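Local coordinates for protein Vv2_1132 (Vibrio vulnificus CMCP6, PDB 5Y9S) that acts as a LysR-family transcriptional regulator that assembles as a tetramer, probably binds DNA through its helix-turn-helix domains and probably senses an effector through its LysR substrate-binding domain, at the interface of chains A and B and the interface of chains A and C. Sequence-based numbering; all coordinates share one arbitrary frame. Chains: chain A/B/C, Vv2_1132.

Contacts 1 and 2, whose C-alpha centres lie about 58 Å apart, share no residue or secondary-structure element, although chain A takes part in both with different partners. Contact 1 joins chains A and B through helix 67-90 and the end of helix 37-51, in the DNA-binding and linker region. Contact 2 joins chains A and C through helix 235-243 and the region around residues 111 to 115, in the LysR substrate-binding domain. Each belongs to a two-fold symmetric interface, so both have a twin. Pairing with chain B through the N-terminal part and with chain C through the regulatory domain probably links the subunits into the tetramer.

Contact 1: the interface of chains A and B. Residues chain A 51, 53, 68, 71-72, 75; chain B 89-90.
B:Asp89 and B:Phe90 bring the C-terminal turn of helix 67-91 against helix 67-90 of chain A, B:Phe90 having relaxed somewhat from helical torsions at the helix end. The ring of B:Phe90 is the centrepiece: with CG anti to the carbonyl carbon (chi1 -80°) it projects from its helix between the end of helix 37-51 and helix 67-90 of chain A. A:Ile51 lays its CD1 methyl over one face, 3.7 Å from the ring centroid. Across the opposite face runs the aliphatic part of A:Lys71, whose CG comes to 3.5 Å from CZ of B:Phe90 near the rim. The leading edge abuts the backbone, CZ standing 3.5 Å from A:Phe72 CA, while CE2 points at the face of A:Tyr75, the two rings meeting edge-to-face at 73°. A:Tyr75 also carries a polar link. Its phenolic OH donates to the carboxylate OD2 of B:Asp89 at 2.6 Å, reaching the anti side and lying 27° out of the carboxylate plane. The same OH accepts from A:Lys71 NZ at 3.1 Å. The two bonds hold the phenol oxygen between them; A:Lys71 NZ stays 5.0 Å from B:Asp89 OD2, close enough perhaps for a weak favourable attraction. The patch lies where the recognition helix 37-51 of the winged helix-turn-helix packs beside the long linker helix 67-90, with the far end of the partner's linker helix lodged against both.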
loop_
_atom_site.group_PDB
_atom_site.type_symbol
_atom_site.label_atom_id
_atom_site.label_comp_id
_atom_site.label_asym_id
_atom_site.label_seq_id
_atom_site.Cartn_x
_atom_site.Cartn_y
_atom_site.Cartn_z
ATOM N N ILE A 51 -14.537 9.833 -0.100
ATOM C CA ILE A 51 -15.918 10.159 -0.417
ATOM C C ILE A 51 -16.084 11.653 -0.682
ATOM O O ILE A 51 -16.929 12.056 -1.486
ATOM C CB ILE A 51 -16.839 9.655 0.702
ATOM C CG1 ILE A 51 -18.267 9.778 0.266
ATOM C CG2 ILE A 51 -16.642 10.435 1.968
ATOM C CD1 ILE A 51 -19.015 8.561 0.583
ATOM N N VAL A 53 -16.563 14.234 1.730
ATOM C CA VAL A 53 -17.245 15.027 2.761
ATOM C C VAL A 53 -17.094 14.331 4.113
ATOM O O VAL A 53 -16.818 13.127 4.167
ATOM C CB VAL A 53 -18.738 15.240 2.433
ATOM C CG1 VAL A 53 -18.931 15.992 1.127
ATOM C CG2 VAL A 53 -19.466 13.928 2.396
ATOM N N HIS A 68 -24.281 13.481 5.953
ATOM C CA HIS A 68 -23.640 12.652 4.941
ATOM C C HIS A 68 -23.304 11.282 5.506
ATOM O O HIS A 68 -23.419 10.274 4.806
ATOM C CB HIS A 68 -22.391 13.337 4.401
ATOM C CG HIS A 68 -22.670 14.657 3.764
ATOM N ND1 HIS A 68 -21.930 15.790 4.041
ATOM C CD2 HIS A 68 -23.628 15.034 2.886
ATOM C CE1 HIS A 68 -22.415 16.807 3.347
ATOM N NE2 HIS A 68 -23.443 16.373 2.635
ATOM N N LYS A 71 -26.461 9.238 5.499
ATOM C CA LYS A 71 -26.747 8.836 4.125
ATOM C C LYS A 71 -25.859 7.679 3.684
ATOM O O LYS A 71 -26.298 6.793 2.943
ATOM C CB LYS A 71 -26.547 10.033 3.187
ATOM C CG LYS A 71 -26.706 9.688 1.720
ATOM C CD LYS A 71 -26.699 10.934 0.840
ATOM C CE LYS A 71 -26.901 10.572 -0.642
ATOM N NZ LYS A 71 -27.934 9.497 -0.782
ATOM N N PHE A 72 -24.607 7.666 4.139
ATOM C CA PHE A 72 -23.623 6.720 3.638
ATOM C C PHE A 72 -23.848 5.313 4.169
ATOM O O PHE A 72 -23.298 4.355 3.616
ATOM C CB PHE A 72 -22.227 7.226 3.994
ATOM C CG PHE A 72 -21.113 6.338 3.526
ATOM C CD1 PHE A 72 -20.700 6.353 2.210
ATOM C CD2 PHE A 72 -20.476 5.495 4.408
ATOM C CE1 PHE A 72 -19.670 5.532 1.788
ATOM C CE2 PHE A 72 -19.425 4.691 3.995
ATOM C CZ PHE A 72 -19.027 4.711 2.684
ATOM N N TYR A 75 -24.984 2.576 1.741
ATOM C CA TYR A 75 -23.948 2.322 0.736
ATOM C C TYR A 75 -22.902 1.365 1.263
ATOM O O TYR A 75 -22.470 0.443 0.558
ATOM C CB TYR A 75 -23.280 3.619 0.289
ATOM C CG TYR A 75 -24.198 4.535 -0.476
ATOM C CD1 TYR A 75 -25.101 5.355 0.193
ATOM C CD2 TYR A 75 -24.175 4.578 -1.856
ATOM C CE1 TYR A 75 -25.960 6.200 -0.479
ATOM C CE2 TYR A 75 -25.049 5.432 -2.565
ATOM C CZ TYR A 75 -25.931 6.252 -1.851
ATOM O OH TYR A 75 -26.800 7.116 -2.481
ATOM N N ASP B 89 -22.976 9.545 -6.244
ATOM C CA ASP B 89 -23.995 10.075 -5.345
ATOM C C ASP B 89 -23.423 11.036 -4.307
ATOM O O ASP B 89 -24.126 11.942 -3.854
ATOM C CB ASP B 89 -24.710 8.942 -4.632
ATOM C CG ASP B 89 -25.764 8.302 -5.490
ATOM O OD1 ASP B 89 -25.969 8.799 -6.617
ATOM O OD2 ASP B 89 -26.385 7.310 -5.041
ATOM N N PHE B 90 -22.182 10.846 -3.882
ATOM C CA PHE B 90 -21.636 11.753 -2.891
ATOM C C PHE B 90 -20.793 12.850 -3.510
ATOM O O PHE B 90 -20.389 13.772 -2.800
ATOM C CB PHE B 90 -20.820 10.989 -1.843
ATOM C CG PHE B 90 -21.671 10.335 -0.791
ATOM C CD1 PHE B 90 -21.997 11.001 0.374
ATOM C CD2 PHE B 90 -22.188 9.072 -0.998
ATOM C CE1 PHE B 90 -22.805 10.397 1.342
ATOM C CE2 PHE B 90 -22.986 8.461 -0.051
ATOM C CZ PHE B 90 -23.302 9.125 1.125
#

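Contact 2: the interface of chains A and C. Residues chain A 234, 236-237, 240; chain C 111, 115.
C:Val111 presents its two methyl branches to the start of helix 235-243 of chain A, and each branch finds a different neighbour. CG2 meets the CD1 methyl of A:Leu234 at 3.5 Å, a close-fitting contact in which the two side chains approach at a slant. CG1, anti to the backbone N of C:Val111 (chi1 164°), turns instead toward the first turn of the helix, where it stands 3.8 Å from the hydroxyl OG of A:Ser237. The same C:Val111 CG1 is 4.2 Å from the backbone carbonyl carbon C of A:Glu236. The valine thus straddles the entry to the helix, and among the residues of this patch it loses the most surface, 81 Å². A second foothold lies about one turn further along. There C:Pro115 sets the CB side of its ring against CB of A:Lys240 at 3.8 Å, and its CG sits 4.0 Å from A:Ser237 OG, so the serine lies between valine and proline. A:Lys240 contributes the root of its chain: the aliphatic stretch runs away from the proline, its amine NZ ending 7.0 Å from C:Pro115 CB. Further out, the backbone places these groups. A:Leu234 immediately precedes the helix, and its carbonyl O lies 3.1 Å from A:Ser237 N, so the leucine sits close against the first turn. A:Ser237 and A:Lys240 follow three residues apart on one helical flank, and that spacing lets them face C:Val111 and C:Pro115 together. On the other side, C:Val111 lies in the loop just before helix 113-119, which carries C:Pro115 in its first turn. The patch is mainly a fit of apolar surfaces. It probably helps pair the regulatory domains of chains A and C, much as helices of these domains pair in other LysR regulators, and so would contribute to the tetramer, whose overall configuration is a novel one.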
loop_
_atom_site.group_PDB
_atom_site.type_symbol
_atom_site.label_atom_id
_atom_site.label_comp_id
_atom_site.label_asym_id
_atom_site.label_seq_id
_atom_site.Cartn_x
_atom_site.Cartn_y
_atom_site.Cartn_z
ATOM N N LEU A 234 12.901 -27.098 -11.326
ATOM C CA LEU A 234 12.489 -28.464 -11.034
ATOM C C LEU A 234 13.668 -29.330 -10.603
ATOM O O LEU A 234 14.651 -29.488 -11.342
ATOM C CB LEU A 234 11.779 -29.073 -12.240
ATOM C CG LEU A 234 10.496 -28.318 -12.599
ATOM C CD1 LEU A 234 9.450 -29.277 -13.108
ATOM C CD2 LEU A 234 9.937 -27.548 -11.399
ATOM N N GLU A 236 13.867 -32.466 -10.520
ATOM C CA GLU A 236 14.049 -33.613 -11.404
ATOM C C GLU A 236 14.772 -33.250 -12.701
ATOM O O GLU A 236 15.383 -34.132 -13.315
ATOM C CB GLU A 236 12.689 -34.260 -11.700
ATOM C CG GLU A 236 11.787 -34.410 -10.448
ATOM C CD GLU A 236 11.064 -33.118 -10.053
ATOM O OE1 GLU A 236 9.840 -33.035 -10.275
ATOM O OE2 GLU A 236 11.710 -32.184 -9.521
ATOM N N SER A 237 14.728 -31.981 -13.124
ATOM C CA SER A 237 15.599 -31.531 -14.209
ATOM C C SER A 237 17.059 -31.503 -13.767
ATOM O O SER A 237 17.949 -31.942 -14.513
ATOM C CB SER A 237 15.169 -30.149 -14.706
ATOM O OG SER A 237 14.281 -30.259 -15.806
ATOM N N LYS A 240 18.468 -35.274 -13.821
ATOM C CA LYS A 240 18.846 -35.740 -15.152
ATOM C C LYS A 240 20.172 -35.140 -15.584
ATOM O O LYS A 240 21.062 -35.852 -16.060
ATOM C CB LYS A 240 17.748 -35.404 -16.160
ATOM C CG LYS A 240 16.511 -36.248 -15.977
ATOM C CD LYS A 240 15.720 -36.410 -17.264
ATOM C CE LYS A 240 14.337 -37.001 -16.980
ATOM N NZ LYS A 240 14.430 -38.348 -16.359
ATOM N N VAL C 111 9.811 -31.555 -18.465
ATOM C CA VAL C 111 11.033 -31.835 -17.707
ATOM C C VAL C 111 12.048 -32.580 -18.563
ATOM O O VAL C 111 13.193 -32.143 -18.714
ATOM C CB VAL C 111 10.705 -32.645 -16.440
ATOM C CG1 VAL C 111 11.967 -33.282 -15.859
ATOM C CG2 VAL C 111 10.027 -31.781 -15.432
ATOM N N PRO C 115 16.995 -31.397 -20.603
ATOM C CA PRO C 115 18.226 -32.132 -20.247
ATOM C C PRO C 115 18.680 -33.096 -21.326
ATOM O O PRO C 115 19.860 -33.093 -21.705
ATOM C CB PRO C 115 17.830 -32.844 -18.950
ATOM C CG PRO C 115 16.866 -31.901 -18.325
ATOM C CD PRO C 115 16.067 -31.326 -19.458
#